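Exopolysaccharide biosynthesis protein (Pantoea stewartii subsp. stewartii DC283, PDB 6TGF) modifies glycan biofilm, probably by hydrolysing exopolysaccharide, and has a parallel beta-helix fold like that of bacteriophage tailspikes. Local coordinates at residues G46-L51 against A124-A129; F141-V146 against P181-A186; W559-F564 against A591-Q596; D616-A621 against S673-Q678. All blocks are in the same frame, centred on the assembly; numbering follows the deposited sequence.

How the contacts relate
The four contacts follow one another along the chain and fall into two pairs at opposite ends of an elongated, tailspike-like subunit. Contacts 1 and 2 have centres 12 Å apart in the N-terminal region, where both segments of contact 1 and residues 141-146 of contact 2 belong to the head-binding region. They touch through L51 and L182, and A129 packs on the backbone of I143 and P144. Contacts 3 and 4 are also 12 Å apart between centres, in the C-terminal region: contact 3 pairs strands of one antiparallel sheet and contact 4 strands of the next. I593 meets V617 between them, and both contacts touch the second subunit. About 108 Å separates the centres of contacts 1 and 3, a span that includes the parallel beta-helix.

Contact 1. Residues G46-L51 against A124-A129; sequences GDVPIL and ANPSHA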
loop_
_atom_site.group_PDB
_atom_site.type_symbol
_atom_site.label_atom_id
_atom_site.label_comp_id
_atom_site.label_asym_id
_atom_site.label_seq_id
_atom_site.Cartn_x
_atom_site.Cartn_y
_atom_site.Cartn_z
ATOM N N GLY B 46 -11.784 -22.106 -62.245
ATOM C CA GLY B 46 -12.116 -21.234 -61.103
ATOM C C GLY B 46 -13.393 -21.652 -60.390
ATOM O O GLY B 46 -13.663 -21.086 -59.312
ATOM N N ASP B 47 -14.159 -22.592 -60.955
ATOM C CA ASP B 47 -15.383 -23.155 -60.320
ATOM C C ASP B 47 -14.963 -23.990 -59.104
ATOM O O ASP B 47 -13.920 -24.665 -59.186
ATOM C CB ASP B 47 -16.217 -23.969 -61.315
ATOM C CG ASP B 47 -17.080 -23.125 -62.241
ATOM O OD1 ASP B 47 -16.848 -21.899 -62.316
ATOM O OD2 ASP B 47 -17.985 -23.698 -62.877
ATOM N N VAL B 48 -15.740 -23.919 -58.018
ATOM C CA VAL B 48 -15.438 -24.561 -56.702
ATOM C C VAL B 48 -16.716 -25.182 -56.145
ATOM O O VAL B 48 -17.808 -24.880 -56.621
ATOM C CB VAL B 48 -14.848 -23.543 -55.706
ATOM C CG1 VAL B 48 -13.557 -22.926 -56.223
ATOM C CG2 VAL B 48 -15.848 -22.454 -55.339
ATOM N N PRO B 49 -16.621 -26.068 -55.125
ATOM C CA PRO B 49 -17.792 -26.480 -54.352
ATOM C C PRO B 49 -18.367 -25.288 -53.572
ATOM O O PRO B 49 -17.714 -24.836 -52.646
ATOM C CB PRO B 49 -17.257 -27.570 -53.406
ATOM C CG PRO B 49 -15.941 -28.001 -54.021
ATOM C CD PRO B 49 -15.397 -26.758 -54.691
ATOM N N ILE B 50 -19.542 -24.793 -53.979
ATOM C CA ILE B 50 -20.226 -23.617 -53.359
ATOM C C ILE B 50 -21.157 -24.099 -52.240
ATOM O O ILE B 50 -21.426 -23.298 -51.324
ATOM C CB ILE B 50 -20.974 -22.762 -54.408
ATOM C CG1 ILE B 50 -22.104 -23.525 -55.107
ATOM C CG2 ILE B 50 -19.995 -22.169 -55.412
ATOM C CD1 ILE B 50 -23.176 -22.631 -55.691
ATOM N N LEU B 51 -21.642 -25.343 -52.322
ATOM C CA LEU B 51 -22.532 -25.974 -51.308
ATOM C C LEU B 51 -22.149 -27.450 -51.137
ATOM O O LEU B 51 -22.008 -28.146 -52.159
ATOM C CB LEU B 51 -23.989 -25.829 -51.756
ATOM C CG LEU B 51 -24.498 -24.395 -51.904
ATOM C CD1 LEU B 51 -25.849 -24.370 -52.602
ATOM C CD2 LEU B 51 -24.585 -23.702 -50.552
ATOM N N ALA B 124 -19.903 -24.608 -58.899
ATOM C CA ALA B 124 -20.237 -23.453 -59.766
ATOM C C ALA B 124 -19.217 -22.333 -59.531
ATOM O O ALA B 124 -18.296 -22.530 -58.712
ATOM C CB ALA B 124 -21.645 -22.987 -59.488
ATOM N N ASN B 125 -19.375 -21.209 -60.234
ATOM C CA ASN B 125 -18.530 -19.994 -60.081
ATOM C C ASN B 125 -18.677 -19.484 -58.650
ATOM O O ASN B 125 -19.798 -19.258 -58.200
ATOM C CB ASN B 125 -18.911 -18.919 -61.104
ATOM C CG ASN B 125 -17.889 -17.809 -61.228
ATOM O OD1 ASN B 125 -17.224 -17.450 -60.258
ATOM N ND2 ASN B 125 -17.770 -17.246 -62.419
ATOM N N PRO B 126 -17.576 -19.303 -57.881
ATOM C CA PRO B 126 -17.664 -18.720 -56.541
ATOM C C PRO B 126 -18.341 -17.340 -56.570
ATOM O O PRO B 126 -19.032 -17.008 -55.624
ATOM C CB PRO B 126 -16.205 -18.622 -56.062
ATOM C CG PRO B 126 -15.372 -18.772 -57.320
ATOM C CD PRO B 126 -16.192 -19.652 -58.239
ATOM N N SER B 127 -18.126 -16.583 -57.650
ATOM C CA SER B 127 -18.865 -15.335 -57.974
ATOM C C SER B 127 -20.189 -15.710 -58.648
ATOM O O SER B 127 -20.156 -16.124 -59.823
ATOM C CB SER B 127 -18.036 -14.419 -58.841
ATOM O OG SER B 127 -18.643 -13.142 -58.951
ATOM N N HIS B 128 -21.305 -15.594 -57.922
ATOM C CA HIS B 128 -22.663 -15.958 -58.408
ATOM C C HIS B 128 -23.742 -15.227 -57.603
ATOM O O HIS B 128 -23.503 -14.922 -56.418
ATOM C CB HIS B 128 -22.864 -17.480 -58.349
ATOM C CG HIS B 128 -22.843 -18.045 -56.969
ATOM N ND1 HIS B 128 -21.682 -18.502 -56.375
ATOM C CD2 HIS B 128 -23.830 -18.232 -56.064
ATOM C CE1 HIS B 128 -21.953 -18.945 -55.166
ATOM N NE2 HIS B 128 -23.264 -18.791 -54.949
ATOM N N ALA B 129 -24.879 -14.955 -58.247
ATOM C CA ALA B 129 -26.163 -14.598 -57.605
ATOM C C ALA B 129 -26.824 -15.888 -57.113
ATOM O O ALA B 129 -26.625 -16.933 -57.762
ATOM C CB ALA B 129 -27.054 -13.871 -58.581
#
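Chi1 puts I50 CG1 (63°) and H128 CG (65°) between the backbone N and the carbonyl carbon, and the two side chains reach toward each other tip to tip. I50 CD1 lies over one face of the imidazole, 4.2 Å from the ring centroid and displaced toward the rim, a CH-pi contact. The CG2 branch of I50 meets CE1 of the same ring, while I50 CD1 also packs on A124 CB at 4.1 Å. Beside this cluster, V48 and A124 form an antiparallel hydrogen-bonded pair: V48 N donates to A124 O at 3.0 Å and A124 N to V48 O at 3.1 Å. The side chains of V48 and P126 cross at about a right angle, V48 CG2 lying 3.9 Å from P126 CB. Within 124-129, H128 ND1 donates to N125 O over 2.7 Å, and N125 OD1 accepts from S127 N in an Asx turn. I50 and L51 both face L122, making a classic beta bulge where the chain turns a corner. The bond from ND1 probably restricts rotation of the H128 ring and so helps keep its face toward I50; the contact combines backbone pairing with apolar packing on a polar ring.

Contact 2. Residues F141-V146 against P181-A186; sequences FNIPDV and PLFEGA
F183 is the apolar centre, where three side chains of 141-146 converge. The edge of its ring is turned toward the face of F141 in an offset edge-to-face pair, with centroids 5.8 Å apart and planes at 67°; F141 CE1 and F183 CE2 make the nearest approach of the two rings, 3.9 Å. I143 crosses F183 at about a right angle and brings its CD1 to F183 CD2 and CG. Chi1 of 49° puts F183 CG between the backbone N and the carbonyl carbon. At the margins, L182 CD1 approaches F141 CZ at 4.1 Å, and V146 CB meets F183 CB at 3.8 Å. The polar edge begins at V146 O, which accepts from E184 N at 2.6 Å. E184 bends at chi2 (70°), and its carboxylate bonds to S207 OG and F208 N. A type II turn from F183 to A186, closed by A186 N to F183 O, brings A186 CB back over one face of the F183 ring, offset toward the rim. The contact joins the end of strand 139-143, an outer strand of its four-stranded antiparallel sheet, and the loop after it to the loop between helix 173-176 and strand 187-190. F141 also packs on L132 of strand 129-134, and P181 on F224 and W226 of strand 224-228.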
loop_
_atom_site.group_PDB
_atom_site.type_symbol
_atom_site.label_atom_id
_atom_site.label_comp_id
_atom_site.label_asym_id
_atom_site.label_seq_id
_atom_site.Cartn_x
_atom_site.Cartn_y
_atom_site.Cartn_z
ATOM N N PHE B 141 -34.425 -15.786 -49.935
ATOM C CA PHE B 141 -33.321 -14.883 -50.359
ATOM C C PHE B 141 -33.574 -14.386 -51.784
ATOM O O PHE B 141 -34.300 -15.054 -52.546
ATOM C CB PHE B 141 -31.955 -15.577 -50.401
ATOM C CG PHE B 141 -31.618 -16.498 -49.258
ATOM C CD1 PHE B 141 -31.302 -15.991 -48.008
ATOM C CD2 PHE B 141 -31.549 -17.869 -49.453
ATOM C CE1 PHE B 141 -30.967 -16.843 -46.965
ATOM C CE2 PHE B 141 -31.213 -18.718 -48.411
ATOM C CZ PHE B 141 -30.921 -18.204 -47.170
ATOM N N ASN B 142 -32.959 -13.252 -52.124
ATOM C CA ASN B 142 -32.721 -12.790 -53.517
ATOM C C ASN B 142 -31.429 -11.966 -53.519
ATOM O O ASN B 142 -31.512 -10.725 -53.439
ATOM C CB ASN B 142 -33.917 -12.016 -54.080
ATOM C CG ASN B 142 -33.749 -11.646 -55.539
ATOM O OD1 ASN B 142 -32.959 -12.257 -56.257
ATOM N ND2 ASN B 142 -34.497 -10.654 -55.990
ATOM N N ILE B 143 -30.282 -12.648 -53.580
ATOM C CA ILE B 143 -28.924 -12.042 -53.447
ATOM C C ILE B 143 -28.296 -11.956 -54.836
ATOM O O ILE B 143 -28.041 -12.982 -55.464
ATOM C CB ILE B 143 -28.059 -12.855 -52.463
ATOM C CG1 ILE B 143 -28.741 -12.991 -51.098
ATOM C CG2 ILE B 143 -26.667 -12.252 -52.340
ATOM C CD1 ILE B 143 -28.200 -14.114 -50.245
ATOM N N PRO B 144 -28.023 -10.735 -55.352
ATOM C CA PRO B 144 -27.471 -10.569 -56.696
ATOM C C PRO B 144 -25.980 -10.931 -56.784
ATOM O O PRO B 144 -25.526 -11.245 -57.865
ATOM C CB PRO B 144 -27.694 -9.078 -56.982
ATOM C CG PRO B 144 -27.627 -8.427 -55.618
ATOM C CD PRO B 144 -28.219 -9.447 -54.666
ATOM N N ASP B 145 -25.259 -10.865 -55.661
ATOM C CA ASP B 145 -23.829 -11.259 -55.559
ATOM C C ASP B 145 -23.543 -11.672 -54.112
ATOM O O ASP B 145 -23.612 -10.798 -53.228
ATOM C CB ASP B 145 -22.913 -10.126 -56.030
ATOM C CG ASP B 145 -21.438 -10.489 -56.092
ATOM O OD1 ASP B 145 -21.118 -11.695 -56.014
ATOM O OD2 ASP B 145 -20.616 -9.559 -56.223
ATOM N N VAL B 146 -23.226 -12.953 -53.896
ATOM C CA VAL B 146 -22.979 -13.554 -52.548
ATOM C C VAL B 146 -21.630 -13.061 -52.007
ATOM O O VAL B 146 -21.353 -13.325 -50.825
ATOM C CB VAL B 146 -23.047 -15.095 -52.580
ATOM C CG1 VAL B 146 -24.394 -15.592 -53.082
ATOM C CG2 VAL B 146 -21.912 -15.718 -53.381
ATOM N N PRO B 181 -19.698 -20.453 -46.107
ATOM C CA PRO B 181 -20.830 -19.543 -45.933
ATOM C C PRO B 181 -21.726 -19.503 -47.180
ATOM O O PRO B 181 -21.209 -19.642 -48.274
ATOM C CB PRO B 181 -20.184 -18.167 -45.702
ATOM C CG PRO B 181 -18.770 -18.468 -45.246
ATOM C CD PRO B 181 -18.404 -19.781 -45.906
ATOM N N LEU B 182 -23.036 -19.319 -46.985
ATOM C CA LEU B 182 -24.030 -19.172 -48.085
ATOM C C LEU B 182 -23.715 -17.902 -48.882
ATOM O O LEU B 182 -23.793 -17.952 -50.126
ATOM C CB LEU B 182 -25.446 -19.112 -47.503
ATOM C CG LEU B 182 -26.036 -20.445 -47.046
ATOM C CD1 LEU B 182 -27.404 -20.238 -46.415
ATOM C CD2 LEU B 182 -26.131 -21.433 -48.200
ATOM N N PHE B 183 -23.374 -16.818 -48.179
ATOM C CA PHE B 183 -23.074 -15.481 -48.758
ATOM C C PHE B 183 -22.178 -14.684 -47.803
ATOM O O PHE B 183 -22.014 -15.095 -46.636
ATOM C CB PHE B 183 -24.379 -14.733 -49.047
ATOM C CG PHE B 183 -25.356 -14.714 -47.899
ATOM C CD1 PHE B 183 -25.246 -13.773 -46.886
ATOM C CD2 PHE B 183 -26.387 -15.637 -47.828
ATOM C CE1 PHE B 183 -26.143 -13.758 -45.831
ATOM C CE2 PHE B 183 -27.286 -15.619 -46.772
ATOM C CZ PHE B 183 -27.161 -14.681 -45.775
ATOM N N GLU B 184 -21.616 -13.577 -48.298
ATOM C CA GLU B 184 -20.776 -12.625 -47.522
ATOM C C GLU B 184 -21.638 -11.987 -46.424
ATOM O O GLU B 184 -22.622 -11.298 -46.769
ATOM C CB GLU B 184 -20.183 -11.562 -48.451
ATOM C CG GLU B 184 -19.235 -10.594 -47.761
ATOM C CD GLU B 184 -17.908 -11.190 -47.324
ATOM O OE1 GLU B 184 -17.371 -12.044 -48.058
ATOM O OE2 GLU B 184 -17.413 -10.797 -46.250
ATOM N N GLY B 185 -21.283 -12.223 -45.157
ATOM C CA GLY B 185 -21.973 -11.663 -43.979
ATOM C C GLY B 185 -22.991 -12.624 -43.389
ATOM O O GLY B 185 -23.695 -12.216 -42.444
ATOM N N ALA B 186 -23.078 -13.848 -43.922
ATOM C CA ALA B 186 -23.961 -14.931 -43.423
ATOM C C ALA B 186 -23.600 -15.243 -41.967
ATOM O O ALA B 186 -22.403 -15.458 -41.692
ATOM C CB ALA B 186 -23.830 -16.154 -44.297
#

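Contact 3. Residues W559-F564 against A591-Q596; sequences WEIEVF and AVIHVQ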
loop_
_atom_site.group_PDB
_atom_site.type_symbol
_atom_site.label_atom_id
_atom_site.label_comp_id
_atom_site.label_asym_id
_atom_site.label_seq_id
_atom_site.Cartn_x
_atom_site.Cartn_y
_atom_site.Cartn_z
ATOM N N TRP B 559 26.798 1.364 34.526
ATOM C CA TRP B 559 25.810 2.439 34.243
ATOM C C TRP B 559 26.402 3.785 34.674
ATOM O O TRP B 559 27.067 3.823 35.729
ATOM C CB TRP B 559 24.484 2.184 34.973
ATOM C CG TRP B 559 23.779 0.920 34.592
ATOM C CD1 TRP B 559 23.963 -0.319 35.131
ATOM C CD2 TRP B 559 22.740 0.776 33.607
ATOM N NE1 TRP B 559 23.124 -1.226 34.541
ATOM C CE2 TRP B 559 22.363 -0.584 33.602
ATOM C CE3 TRP B 559 22.100 1.655 32.726
ATOM C CZ2 TRP B 559 21.377 -1.080 32.749
ATOM C CZ3 TRP B 559 21.128 1.165 31.883
ATOM C CH2 TRP B 559 20.772 -0.184 31.897
ATOM N N GLU B 560 26.163 4.841 33.891
ATOM C CA GLU B 560 26.423 6.251 34.286
ATOM C C GLU B 560 25.141 7.061 34.070
ATOM O O GLU B 560 24.792 7.306 32.901
ATOM C CB GLU B 560 27.593 6.846 33.498
ATOM C CG GLU B 560 27.941 8.265 33.915
ATOM C CD GLU B 560 29.081 8.894 33.134
ATOM O OE1 GLU B 560 30.201 8.958 33.674
ATOM O OE2 GLU B 560 28.845 9.324 31.988
ATOM N N ILE B 561 24.469 7.441 35.161
ATOM C CA ILE B 561 23.266 8.325 35.154
ATOM C C ILE B 561 23.738 9.774 35.295
ATOM O O ILE B 561 24.185 10.147 36.401
ATOM C CB ILE B 561 22.278 7.937 36.271
ATOM C CG1 ILE B 561 21.726 6.522 36.077
ATOM C CG2 ILE B 561 21.159 8.964 36.385
ATOM C CD1 ILE B 561 21.126 5.924 37.328
ATOM N N GLU B 562 23.649 10.548 34.210
ATOM C CA GLU B 562 23.926 12.008 34.194
ATOM C C GLU B 562 22.642 12.752 34.574
ATOM O O GLU B 562 21.673 12.685 33.794
ATOM C CB GLU B 562 24.423 12.446 32.815
ATOM C CG GLU B 562 24.647 13.942 32.694
ATOM C CD GLU B 562 25.021 14.413 31.300
ATOM O OE1 GLU B 562 25.149 15.634 31.108
ATOM O OE2 GLU B 562 25.174 13.557 30.408
ATOM N N VAL B 563 22.639 13.417 35.733
ATOM C CA VAL B 563 21.578 14.385 36.142
ATOM C C VAL B 563 21.988 15.759 35.605
ATOM O O VAL B 563 22.703 16.488 36.321
ATOM C CB VAL B 563 21.362 14.403 37.668
ATOM C CG1 VAL B 563 20.262 15.374 38.076
ATOM C CG2 VAL B 563 21.066 13.013 38.211
ATOM N N PHE B 564 21.574 16.074 34.374
ATOM C CA PHE B 564 21.880 17.350 33.678
ATOM C C PHE B 564 20.936 18.442 34.186
ATOM O O PHE B 564 19.745 18.152 34.388
ATOM C CB PHE B 564 21.770 17.183 32.162
ATOM C CG PHE B 564 22.026 18.449 31.386
ATOM C CD1 PHE B 564 23.308 18.970 31.297
ATOM C CD2 PHE B 564 20.990 19.130 30.766
ATOM C CE1 PHE B 564 23.549 20.141 30.594
ATOM C CE2 PHE B 564 21.234 20.300 30.063
ATOM C CZ PHE B 564 22.513 20.804 29.979
ATOM N N ALA B 591 25.106 16.390 38.057
ATOM C CA ALA B 591 25.575 15.286 38.928
ATOM C C ALA B 591 25.758 14.030 38.070
ATOM O O ALA B 591 24.838 13.707 37.298
ATOM C CB ALA B 591 24.598 15.057 40.054
ATOM N N VAL B 592 26.908 13.365 38.193
ATOM C CA VAL B 592 27.272 12.146 37.412
ATOM C C VAL B 592 27.317 10.952 38.374
ATOM O O VAL B 592 28.243 10.899 39.203
ATOM C CB VAL B 592 28.609 12.342 36.672
ATOM C CG1 VAL B 592 29.001 11.117 35.861
ATOM C CG2 VAL B 592 28.580 13.579 35.785
ATOM N N ILE B 593 26.344 10.040 38.260
ATOM C CA ILE B 593 26.180 8.847 39.144
ATOM C C ILE B 593 26.687 7.606 38.403
ATOM O O ILE B 593 26.123 7.287 37.340
ATOM C CB ILE B 593 24.708 8.687 39.577
ATOM C CG1 ILE B 593 24.198 9.925 40.319
ATOM C CG2 ILE B 593 24.514 7.419 40.401
ATOM C CD1 ILE B 593 22.694 10.034 40.371
ATOM N N HIS B 594 27.700 6.934 38.959
ATOM C CA HIS B 594 28.265 5.660 38.441
ATOM C C HIS B 594 27.672 4.488 39.230
ATOM O O HIS B 594 27.612 4.584 40.470
ATOM C CB HIS B 594 29.797 5.680 38.506
ATOM C CG HIS B 594 30.402 6.870 37.842
ATOM N ND1 HIS B 594 30.820 7.979 38.553
ATOM C CD2 HIS B 594 30.654 7.135 36.543
ATOM C CE1 HIS B 594 31.309 8.872 37.717
ATOM N NE2 HIS B 594 31.218 8.378 36.478
ATOM N N VAL B 595 27.232 3.443 38.523
ATOM C CA VAL B 595 26.725 2.164 39.103
ATOM C C VAL B 595 27.299 1.015 38.270
ATOM O O VAL B 595 27.108 1.036 37.041
ATOM C CB VAL B 595 25.183 2.124 39.131
ATOM C CG1 VAL B 595 24.655 0.808 39.689
ATOM C CG2 VAL B 595 24.597 3.296 39.903
ATOM N N GLN B 596 27.991 0.070 38.913
ATOM C CA GLN B 596 28.500 -1.173 38.275
ATOM C C GLN B 596 28.000 -2.381 39.072
ATOM O O GLN B 596 28.135 -2.363 40.310
ATOM C CB GLN B 596 30.028 -1.183 38.208
ATOM C CG GLN B 596 30.583 -2.291 37.321
ATOM C CD GLN B 596 32.061 -2.529 37.509
ATOM O OE1 GLN B 596 32.601 -2.392 38.603
ATOM N NE2 GLN B 596 32.731 -2.908 36.433
#
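Backbone bonds join W559 to V595, I561 to I593 and V563 to A591, three antiparallel hydrogen-bonded pairs with two bonds each. The strand segments run at 163°, their axes 4.6 Å apart at closest approach. E560 and E562 form the alternating non-hydrogen-bonded pairs with H594 and V592. Apolar contacts line the face of W559, I561 and V563: V563 CB meets A591 CB at 4.1 Å, I561 CB meets I593 CB at 4.2 Å, and V563 CG2 crosses toward I593 CD1 at 4.0 Å. V595 O lies in plane at the edge of the W559 indole. The polar contact is on the opposite face, where E560 and H594 lie side by side and point the same way, carboxylate and ring planes 57° apart. E560 CG is anti to the backbone N (chi1 -177°), the chain is extended beyond it, and OE1 receives a weak hydrogen bond from H594 NE2 at 3.0 Å. V592 CG1 packs beside OE1, while OE2 forms a salt bridge with R590 of the second subunit. Strand 558-564 is flanked by 637-646 and 589-597, the latter also pairing with 602-610; I593 and V595 pack on strand 626-633 of the neighbouring sheet.

Contact 4. Residues D616-A621 against S673-Q678; sequences DVRYVA and SHAAPQ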
loop_
_atom_site.group_PDB
_atom_site.type_symbol
_atom_site.label_atom_id
_atom_site.label_comp_id
_atom_site.label_asym_id
_atom_site.label_seq_id
_atom_site.Cartn_x
_atom_site.Cartn_y
_atom_site.Cartn_z
ATOM N N ASP B 616 22.857 14.344 47.731
ATOM C CA ASP B 616 23.130 12.972 48.240
ATOM C C ASP B 616 22.661 11.940 47.209
ATOM O O ASP B 616 21.758 12.262 46.410
ATOM C CB ASP B 616 22.440 12.731 49.586
ATOM C CG ASP B 616 23.243 13.198 50.788
ATOM O OD1 ASP B 616 24.311 12.605 51.045
ATOM O OD2 ASP B 616 22.793 14.149 51.457
ATOM N N VAL B 617 23.261 10.746 47.241
ATOM C CA VAL B 617 22.863 9.562 46.424
ATOM C C VAL B 617 22.892 8.325 47.328
ATOM O O VAL B 617 23.932 8.095 47.979
ATOM C CB VAL B 617 23.783 9.380 45.201
ATOM C CG1 VAL B 617 23.460 8.112 44.424
ATOM C CG2 VAL B 617 23.748 10.587 44.280
ATOM N N ARG B 618 21.788 7.576 47.366
ATOM C CA ARG B 618 21.684 6.252 48.033
ATOM C C ARG B 618 21.136 5.245 47.016
ATOM O O ARG B 618 20.459 5.681 46.064
ATOM C CB ARG B 618 20.794 6.337 49.276
ATOM C CG ARG B 618 21.234 7.393 50.281
ATOM C CD ARG B 618 20.441 7.330 51.571
ATOM N NE ARG B 618 20.868 6.217 52.411
ATOM C CZ ARG B 618 21.808 6.277 53.353
ATOM N NH1 ARG B 618 22.443 7.410 53.608
ATOM N NH2 ARG B 618 22.109 5.192 54.045
ATOM N N TYR B 619 21.436 3.957 47.205
ATOM C CA TYR B 619 20.997 2.855 46.310
ATOM C C TYR B 619 20.597 1.632 47.145
ATOM O O TYR B 619 20.944 1.564 48.340
ATOM C CB TYR B 619 22.091 2.517 45.294
ATOM C CG TYR B 619 23.320 1.864 45.873
ATOM C CD1 TYR B 619 24.358 2.624 46.387
ATOM C CD2 TYR B 619 23.449 0.485 45.906
ATOM C CE1 TYR B 619 25.491 2.030 46.922
ATOM C CE2 TYR B 619 24.572 -0.123 46.438
ATOM C CZ TYR B 619 25.600 0.651 46.947
ATOM O OH TYR B 619 26.710 0.058 47.472
ATOM N N VAL B 620 19.875 0.705 46.510
ATOM C CA VAL B 620 19.399 -0.579 47.102
ATOM C C VAL B 620 19.692 -1.699 46.099
ATOM O O VAL B 620 18.958 -1.798 45.097
ATOM C CB VAL B 620 17.901 -0.510 47.458
ATOM C CG1 VAL B 620 17.363 -1.850 47.938
ATOM C CG2 VAL B 620 17.614 0.575 48.486
ATOM N N ALA B 621 20.735 -2.491 46.359
ATOM C CA ALA B 621 21.125 -3.681 45.569
ATOM C C ALA B 621 20.777 -4.944 46.366
ATOM O O ALA B 621 21.659 -5.454 47.084
ATOM C CB ALA B 621 22.593 -3.611 45.230
ATOM N N SER B 673 19.159 1.474 53.124
ATOM C CA SER B 673 19.749 1.825 51.803
ATOM C C SER B 673 21.226 2.200 51.978
ATOM O O SER B 673 21.569 2.782 53.027
ATOM C CB SER B 673 18.981 2.937 51.133
ATOM O OG SER B 673 18.977 4.107 51.940
ATOM N N HIS B 674 22.059 1.886 50.981
ATOM C CA HIS B 674 23.528 2.132 50.981
ATOM C C HIS B 674 23.813 3.503 50.359
ATOM O O HIS B 674 23.374 3.732 49.217
ATOM C CB HIS B 674 24.270 1.010 50.239
ATOM C CG HIS B 674 23.801 -0.368 50.575
ATOM N ND1 HIS B 674 23.662 -0.805 51.878
ATOM C CD2 HIS B 674 23.452 -1.407 49.786
ATOM C CE1 HIS B 674 23.241 -2.055 51.877
ATOM N NE2 HIS B 674 23.104 -2.447 50.604
ATOM N N ALA B 675 24.522 4.375 51.083
ATOM C CA ALA B 675 24.926 5.726 50.623
ATOM C C ALA B 675 26.061 5.597 49.600
ATOM O O ALA B 675 27.040 4.882 49.886
ATOM C CB ALA B 675 25.339 6.577 51.797
ATOM N N ALA B 676 25.926 6.267 48.451
ATOM C CA ALA B 676 26.935 6.308 47.367
ATOM C C ALA B 676 28.043 7.288 47.750
ATOM O O ALA B 676 27.766 8.457 48.012
ATOM C CB ALA B 676 26.280 6.694 46.065
ATOM N N PRO B 677 29.323 6.847 47.810
ATOM C CA PRO B 677 30.435 7.739 48.141
ATOM C C PRO B 677 30.596 8.887 47.133
ATOM O O PRO B 677 30.544 8.632 45.943
ATOM C CB PRO B 677 31.683 6.840 48.096
ATOM C CG PRO B 677 31.148 5.427 48.209
ATOM C CD PRO B 677 29.772 5.466 47.577
ATOM N N GLN B 678 30.794 10.109 47.636
ATOM C CA GLN B 678 31.034 11.333 46.823
ATOM C C GLN B 678 32.503 11.352 46.392
ATOM O O GLN B 678 33.364 11.599 47.255
ATOM C CB GLN B 678 30.688 12.590 47.623
ATOM C CG GLN B 678 29.252 12.618 48.121
ATOM C CD GLN B 678 28.971 13.785 49.033
ATOM O OE1 GLN B 678 28.322 13.642 50.068
ATOM N NE2 GLN B 678 29.459 14.956 48.656
HETATM O O HOH W 1 25.915 10.173 49.272
#
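Y619 and H674 form an antiparallel hydrogen-bonded pair where short strand 674-675 joins the edge of a five-stranded antiparallel sheet. Y619 N donates to H674 O at 2.8 Å, and H674 N returns a bond to Y619 O. Chi1 of 69° sets Y619 CG between backbone N and carbonyl carbon. H674 CB lies over one face of the Y619 ring, 3.8 Å from its centroid. The edge of the H674 imidazole also turns toward that ring in an offset edge-to-face pair, planes at 66°. R618 grips S673 side-on: NE donates to S673 OG at 2.9 Å, nearly in the guanidinium plane, and NH2 to S673 O at 2.7 Å from above the carbonyl plane. The R618 chain bends at chi3 (76°), and A675 CB lies over one guanidinium face, offset toward the rim. S673 OG is also hydrogen-bonded to D670 O, which helps position the hydroxyl for R618. Farther along, A676 N donates to V617 O at 2.7 Å, while V617 CG1 packs on A676 CB at 3.6 Å. Strand 614-620 lies between 626-633 and 674-675; V617 rests on W606 and Y619 on E603 and A604 of strand 602-610 in the adjoining sheet, with D574 of the second subunit packing on Y619.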